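Local coordinates for chitinase (Thermococcus chitonophagus, PDB 5XSW), which probably hydrolyses internal glycosidic bonds of chitin as an endochitinase, and is represented here by the C-terminal part of a longer protein that may also bind polysaccharide, at residues R180-L194 with R391-F405. Sequence-based numbering, arbitrary orientation.
Sequences RMWVPNKYFAMGLAL and RIYDANLTWDDIEYF
D401, in the first turn of helix 399-412, meets K186 and Y187, the opening residues of helix 186-199, with a different carboxylate oxygen for each. K186 NZ forms a salt bridge with D401 OD2 (3.2 Å), on the syn side but tilted out of the carboxylate plane, while T398 N comes to the same oxygen from the opposite face, half of a capping box that T398 OG1 completes by accepting from D401 N. Y187 OH donates a hydrogen bond to D401 OD1 (3.0 Å) from above the plane; a glycerol, probably from the crystallisation liquor, bonds both atoms, and a water links OD1 to K186 NZ. A bend at chi3 (71°) turns the lysine's amino group toward N396 O as well, met almost straight along the carbonyl at 3.1 Å, and its CG lies over one face of the Y187 ring. Over the other face stands the edge of Y404, a T-shaped pair with planes at 86°. An alanine in place of D401 would probably leave the K186 ammonium without its charged mate and the Y187 hydroxyl freer to turn.

Deeper in, the helices cross at -55°. M190 and F405 slide past each other in opposite directions, M190 CB 3.5 Å from F405 CD1 and the sulfur oblique to the ring, a Met-aromatic contact; helix 288-311 touches Y404 and F405. Before the helices, beta-branched V183 lays CB and both methyls over one face of Y393, whose CE2 comes close against the small A189 CB (3.4 Å). At strand 179-181, the R180 and R391 guanidiniums stack nearly parallel, centres 3.7 Å apart; D168 and L166 O hold R391, and Y237 bonds R180. The chemistry is thus graded: M190 and F405 join the helices, Y393 packs the preceding loop on V183 and A189, a charged clasp ties the helix N-termini, and the nearby acid probably makes the stacked arginines tolerable.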
loop_
_atom_site.group_PDB
_atom_site.type_symbol
_atom_site.label_atom_id
_atom_site.label_comp_id
_atom_site.label_asym_id
_atom_site.label_seq_id
_atom_site.Cartn_x
_atom_site.Cartn_y
_atom_site.Cartn_z
ATOM N N ARG A 180 -15.755 -16.839 23.343
ATOM C CA ARG A 180 -14.721 -16.951 24.373
ATOM C C ARG A 180 -13.379 -16.706 23.750
ATOM O O ARG A 180 -13.055 -17.305 22.721
ATOM C CB ARG A 180 -14.784 -18.351 24.997
ATOM C CG ARG A 180 -13.606 -18.734 25.889
ATOM C CD ARG A 180 -13.790 -20.247 26.370
ATOM N NE ARG A 180 -12.609 -20.620 27.162
ATOM C CZ ARG A 180 -12.592 -21.610 28.045
ATOM N NH1 ARG A 180 -13.682 -22.343 28.247
ATOM N NH2 ARG A 180 -11.478 -21.841 28.716
ATOM N N MET A 181 -12.577 -15.842 24.354
ATOM C CA MET A 181 -11.243 -15.562 23.791
ATOM C C MET A 181 -10.318 -16.749 24.011
ATOM O O MET A 181 -10.407 -17.413 25.057
ATOM C CB MET A 181 -10.664 -14.292 24.448
ATOM C CG MET A 181 -11.614 -13.088 24.352
ATOM S SD MET A 181 -12.105 -12.676 22.606
ATOM C CE MET A 181 -10.522 -12.239 21.867
ATOM N N TRP A 182 -9.443 -17.024 23.050
ATOM C CA TRP A 182 -8.460 -18.106 23.199
ATOM C C TRP A 182 -7.249 -17.757 22.362
ATOM O O TRP A 182 -7.315 -16.976 21.384
ATOM C CB TRP A 182 -9.040 -19.504 22.805
ATOM C CG TRP A 182 -8.882 -19.861 21.358
ATOM C CD1 TRP A 182 -9.346 -19.125 20.281
ATOM C CD2 TRP A 182 -8.267 -21.017 20.815
ATOM N NE1 TRP A 182 -9.049 -19.773 19.107
ATOM C CE2 TRP A 182 -8.401 -20.943 19.407
ATOM C CE3 TRP A 182 -7.618 -22.145 21.382
ATOM C CZ2 TRP A 182 -7.888 -21.916 18.554
ATOM C CZ3 TRP A 182 -7.095 -23.113 20.511
ATOM C CH2 TRP A 182 -7.232 -22.987 19.123
ATOM N N VAL A 183 -6.122 -18.284 22.790
ATOM C CA VAL A 183 -4.856 -18.061 22.138
ATOM C C VAL A 183 -4.563 -19.330 21.324
ATOM O O VAL A 183 -4.367 -20.398 21.918
ATOM C CB VAL A 183 -3.736 -17.811 23.177
ATOM C CG1 VAL A 183 -2.371 -17.864 22.477
ATOM C CG2 VAL A 183 -3.977 -16.422 23.920
ATOM N N PRO A 184 -4.532 -19.237 19.973
ATOM C CA PRO A 184 -4.378 -20.483 19.184
ATOM C C PRO A 184 -3.109 -21.292 19.462
ATOM O O PRO A 184 -3.157 -22.509 19.432
ATOM C CB PRO A 184 -4.346 -19.966 17.718
ATOM C CG PRO A 184 -5.240 -18.716 17.778
ATOM C CD PRO A 184 -4.863 -18.073 19.117
ATOM N N ASN A 185 -1.973 -20.633 19.692
ATOM C CA ASN A 185 -0.765 -21.385 20.062
ATOM C C ASN A 185 0.242 -20.448 20.680
ATOM O O ASN A 185 0.051 -19.223 20.684
ATOM C CB ASN A 185 -0.139 -22.096 18.854
ATOM C CG ASN A 185 0.277 -21.117 17.743
ATOM O OD1 ASN A 185 1.205 -20.347 17.908
ATOM N ND2 ASN A 185 -0.345 -21.239 16.549
ATOM N N LYS A 186 1.318 -21.023 21.202
ATOM C CA LYS A 186 2.242 -20.260 22.019
ATOM C C LYS A 186 3.142 -19.436 21.148
ATOM O O LYS A 186 3.768 -18.495 21.649
ATOM C CB LYS A 186 3.073 -21.238 22.891
ATOM C CG LYS A 186 3.960 -22.144 22.021
ATOM C CD LYS A 186 4.802 -23.109 22.916
ATOM C CE LYS A 186 4.001 -24.198 23.576
ATOM N NZ LYS A 186 4.971 -25.285 24.000
ATOM N N TYR A 187 3.304 -19.802 19.862
ATOM C CA TYR A 187 4.203 -19.000 19.023
ATOM C C TYR A 187 3.523 -17.660 18.719
ATOM O O TYR A 187 4.145 -16.601 18.724
ATOM C CB TYR A 187 4.594 -19.745 17.725
ATOM C CG TYR A 187 5.174 -21.084 18.090
ATOM C CD1 TYR A 187 6.355 -21.159 18.818
ATOM C CD2 TYR A 187 4.504 -22.272 17.782
ATOM C CE1 TYR A 187 6.872 -22.405 19.218
ATOM C CE2 TYR A 187 5.006 -23.504 18.187
ATOM C CZ TYR A 187 6.202 -23.559 18.887
ATOM O OH TYR A 187 6.697 -24.780 19.298
ATOM N N PHE A 188 2.236 -17.742 18.456
ATOM C CA PHE A 188 1.398 -16.544 18.338
ATOM C C PHE A 188 1.468 -15.716 19.632
ATOM O O PHE A 188 1.604 -14.467 19.596
ATOM C CB PHE A 188 -0.070 -16.946 18.059
ATOM C CG PHE A 188 -1.025 -15.743 18.037
ATOM C CD1 PHE A 188 -0.919 -14.778 17.032
ATOM C CD2 PHE A 188 -2.007 -15.601 18.991
ATOM C CE1 PHE A 188 -1.831 -13.641 17.004
ATOM C CE2 PHE A 188 -2.882 -14.478 18.990
ATOM C CZ PHE A 188 -2.774 -13.522 17.966
ATOM N N ALA A 189 1.368 -16.398 20.778
ATOM C CA ALA A 189 1.449 -15.664 22.070
ATOM C C ALA A 189 2.808 -14.949 22.180
ATOM O O ALA A 189 2.906 -13.779 22.614
ATOM C CB ALA A 189 1.237 -16.634 23.282
ATOM N N MET A 190 3.888 -15.629 21.787
ATOM C CA MET A 190 5.181 -14.939 21.826
ATOM C C MET A 190 5.258 -13.746 20.870
ATOM O O MET A 190 5.933 -12.767 21.165
ATOM C CB MET A 190 6.353 -15.920 21.539
ATOM C CG MET A 190 6.532 -16.892 22.722
ATOM S SD MET A 190 7.998 -17.966 22.444
ATOM C CE MET A 190 7.298 -19.121 21.394
ATOM N N GLY A 191 4.602 -13.826 19.707
ATOM C CA GLY A 191 4.563 -12.670 18.814
ATOM C C GLY A 191 3.798 -11.495 19.437
ATOM O O GLY A 191 4.230 -10.352 19.278
ATOM N N LEU A 192 2.678 -11.773 20.110
ATOM C CA LEU A 192 1.925 -10.730 20.827
ATOM C C LEU A 192 2.872 -10.088 21.868
ATOM O O LEU A 192 2.797 -8.917 22.129
ATOM C CB LEU A 192 0.697 -11.305 21.562
ATOM C CG LEU A 192 -0.532 -11.768 20.727
ATOM C CD1 LEU A 192 -1.575 -12.498 21.589
ATOM C CD2 LEU A 192 -1.111 -10.567 19.907
ATOM N N ALA A 193 3.697 -10.912 22.518
ATOM C CA ALA A 193 4.498 -10.410 23.647
ATOM C C ALA A 193 5.541 -9.476 23.090
ATOM O O ALA A 193 5.902 -8.473 23.714
ATOM C CB ALA A 193 5.165 -11.587 24.444
ATOM N N LEU A 194 6.061 -9.799 21.909
ATOM C CA LEU A 194 7.090 -8.958 21.337
ATOM C C LEU A 194 6.435 -7.656 20.851
ATOM O O LEU A 194 7.044 -6.592 20.973
ATOM C CB LEU A 194 7.837 -9.644 20.163
ATOM C CG LEU A 194 8.861 -8.762 19.410
ATOM C CD1 LEU A 194 9.911 -8.204 20.434
ATOM C CD2 LEU A 194 9.586 -9.529 18.283
ATOM N N ARG A 391 -9.136 -16.120 34.426
ATOM C CA ARG A 391 -8.548 -16.966 33.408
ATOM C C ARG A 391 -7.527 -16.173 32.606
ATOM O O ARG A 391 -7.889 -15.397 31.740
ATOM C CB ARG A 391 -9.661 -17.464 32.489
ATOM C CG ARG A 391 -9.492 -18.863 31.949
ATOM C CD ARG A 391 -10.815 -19.460 31.494
ATOM N NE ARG A 391 -11.571 -18.537 30.665
ATOM C CZ ARG A 391 -12.836 -18.707 30.304
ATOM N NH1 ARG A 391 -13.503 -19.780 30.687
ATOM N NH2 ARG A 391 -13.432 -17.802 29.553
ATOM N N ILE A 392 -6.253 -16.410 32.871
ATOM C CA ILE A 392 -5.188 -15.657 32.236
ATOM C C ILE A 392 -4.315 -16.614 31.471
ATOM O O ILE A 392 -3.924 -17.642 31.993
ATOM C CB ILE A 392 -4.299 -14.923 33.256
ATOM C CG1 ILE A 392 -5.129 -13.987 34.121
ATOM C CG2 ILE A 392 -3.218 -14.140 32.546
ATOM C CD1 ILE A 392 -6.101 -13.141 33.341
ATOM N N TYR A 393 -4.007 -16.283 30.231
ATOM C CA TYR A 393 -3.212 -17.209 29.446
ATOM C C TYR A 393 -1.824 -17.506 30.061
ATOM O O TYR A 393 -1.136 -16.616 30.521
ATOM C CB TYR A 393 -3.019 -16.663 28.028
ATOM C CG TYR A 393 -2.209 -17.540 27.161
ATOM C CD1 TYR A 393 -2.761 -18.673 26.609
ATOM C CD2 TYR A 393 -0.881 -17.234 26.889
ATOM C CE1 TYR A 393 -1.992 -19.541 25.775
ATOM C CE2 TYR A 393 -0.114 -18.067 26.073
ATOM C CZ TYR A 393 -0.704 -19.200 25.493
ATOM O OH TYR A 393 0.054 -20.000 24.667
ATOM N N ASP A 394 -1.405 -18.762 29.974
ATOM C CA ASP A 394 -0.018 -19.136 30.326
ATOM C C ASP A 394 0.378 -20.358 29.513
ATOM O O ASP A 394 -0.494 -21.061 28.988
ATOM C CB ASP A 394 0.062 -19.392 31.844
ATOM C CG ASP A 394 1.508 -19.337 32.402
ATOM O OD1 ASP A 394 2.497 -19.134 31.655
ATOM O OD2 ASP A 394 1.613 -19.474 33.642
ATOM N N ALA A 395 1.670 -20.606 29.347
ATOM C CA ALA A 395 2.116 -21.710 28.522
ATOM C C ALA A 395 3.509 -22.056 28.982
ATOM O O ALA A 395 4.259 -21.157 29.326
ATOM C CB ALA A 395 2.143 -21.321 26.996
ATOM N N ASN A 396 3.870 -23.336 28.936
ATOM C CA ASN A 396 5.282 -23.736 29.062
ATOM C C ASN A 396 6.049 -23.446 27.805
ATOM O O ASN A 396 5.660 -23.865 26.706
ATOM C CB ASN A 396 5.369 -25.246 29.357
ATOM C CG ASN A 396 4.636 -25.633 30.611
ATOM O OD1 ASN A 396 4.355 -24.809 31.464
ATOM N ND2 ASN A 396 4.322 -26.904 30.728
ATOM N N LEU A 397 7.163 -22.753 27.925
ATOM C CA LEU A 397 8.047 -22.560 26.787
ATOM C C LEU A 397 9.339 -23.317 27.060
ATOM O O LEU A 397 9.946 -23.102 28.111
ATOM C CB LEU A 397 8.367 -21.073 26.575
ATOM C CG LEU A 397 7.188 -20.094 26.594
ATOM C CD1 LEU A 397 7.662 -18.638 26.467
ATOM C CD2 LEU A 397 6.277 -20.483 25.397
ATOM N N THR A 398 9.789 -24.111 26.093
ATOM C CA THR A 398 10.995 -24.912 26.208
ATOM C C THR A 398 12.079 -24.164 25.499
ATOM O O THR A 398 11.801 -23.186 24.758
ATOM C CB THR A 398 10.825 -26.294 25.536
ATOM O OG1 THR A 398 10.668 -26.093 24.127
ATOM C CG2 THR A 398 9.610 -27.024 26.076
ATOM N N TRP A 399 13.314 -24.630 25.642
ATOM C CA TRP A 399 14.405 -23.950 24.958
ATOM C C TRP A 399 14.187 -23.971 23.432
ATOM O O TRP A 399 14.438 -22.979 22.750
ATOM C CB TRP A 399 15.818 -24.548 25.276
ATOM C CG TRP A 399 16.835 -23.855 24.390
ATOM C CD1 TRP A 399 17.617 -24.414 23.396
ATOM C CD2 TRP A 399 17.101 -22.443 24.358
ATOM N NE1 TRP A 399 18.362 -23.426 22.771
ATOM C CE2 TRP A 399 18.065 -22.217 23.359
ATOM C CE3 TRP A 399 16.630 -21.354 25.105
ATOM C CZ2 TRP A 399 18.541 -20.970 23.080
ATOM C CZ3 TRP A 399 17.093 -20.119 24.814
ATOM C CH2 TRP A 399 18.045 -19.921 23.819
ATOM N N ASP A 400 13.780 -25.117 22.888
ATOM C CA ASP A 400 13.485 -25.222 21.459
ATOM C C ASP A 400 12.439 -24.146 21.004
ATOM O O ASP A 400 12.587 -23.580 19.940
ATOM C CB ASP A 400 12.950 -26.615 21.122
ATOM C CG ASP A 400 14.084 -27.680 21.038
ATOM O OD1 ASP A 400 15.272 -27.315 21.023
ATOM O OD2 ASP A 400 13.774 -28.860 20.921
ATOM N N ASP A 401 11.416 -23.924 21.814
ATOM C CA ASP A 401 10.418 -22.853 21.539
ATOM C C ASP A 401 11.057 -21.471 21.403
ATOM O O ASP A 401 10.738 -20.704 20.472
ATOM C CB ASP A 401 9.383 -22.778 22.662
ATOM C CG ASP A 401 8.504 -24.002 22.746
ATOM O OD1 ASP A 401 8.362 -24.734 21.734
ATOM O OD2 ASP A 401 7.940 -24.222 23.823
ATOM N N ILE A 402 11.951 -21.142 22.349
ATOM C CA ILE A 402 12.609 -19.835 22.401
ATOM C C ILE A 402 13.558 -19.681 21.233
ATOM O O ILE A 402 13.601 -18.651 20.550
ATOM C CB ILE A 402 13.405 -19.641 23.740
ATOM C CG1 ILE A 402 12.482 -19.793 24.948
ATOM C CG2 ILE A 402 14.111 -18.295 23.776
ATOM C CD1 ILE A 402 11.408 -18.800 25.074
ATOM N N GLU A 403 14.317 -20.741 20.979
ATOM C CA GLU A 403 15.245 -20.728 19.877
ATOM C C GLU A 403 14.533 -20.514 18.543
ATOM O O GLU A 403 15.004 -19.788 17.656
ATOM C CB GLU A 403 16.027 -22.069 19.861
ATOM C CG GLU A 403 16.824 -22.239 18.587
ATOM C CD GLU A 403 18.039 -21.314 18.493
ATOM O OE1 GLU A 403 18.594 -20.960 19.558
ATOM O OE2 GLU A 403 18.447 -20.941 17.354
ATOM N N TYR A 404 13.443 -21.241 18.380
ATOM C CA TYR A 404 12.637 -21.153 17.162
ATOM C C TYR A 404 12.118 -19.705 16.986
ATOM O O TYR A 404 12.261 -19.058 15.933
ATOM C CB TYR A 404 11.470 -22.153 17.275
ATOM C CG TYR A 404 10.440 -21.932 16.184
ATOM C CD1 TYR A 404 10.784 -22.023 14.835
ATOM C CD2 TYR A 404 9.134 -21.605 16.511
ATOM C CE1 TYR A 404 9.819 -21.790 13.837
ATOM C CE2 TYR A 404 8.186 -21.392 15.540
ATOM C CZ TYR A 404 8.528 -21.483 14.216
ATOM O OH TYR A 404 7.520 -21.231 13.293
ATOM N N PHE A 405 11.530 -19.195 18.056
ATOM C CA PHE A 405 11.027 -17.817 18.053
ATOM C C PHE A 405 12.082 -16.830 17.570
ATOM O O PHE A 405 11.840 -16.063 16.623
ATOM C CB PHE A 405 10.516 -17.437 19.437
ATOM C CG PHE A 405 10.001 -16.018 19.487
ATOM C CD1 PHE A 405 8.740 -15.711 18.965
ATOM C CD2 PHE A 405 10.795 -14.988 19.993
ATOM C CE1 PHE A 405 8.274 -14.390 18.959
ATOM C CE2 PHE A 405 10.321 -13.662 19.992
ATOM C CZ PHE A 405 9.056 -13.384 19.492
HETATM O O HOH W 1 6.600 -26.837 22.142
#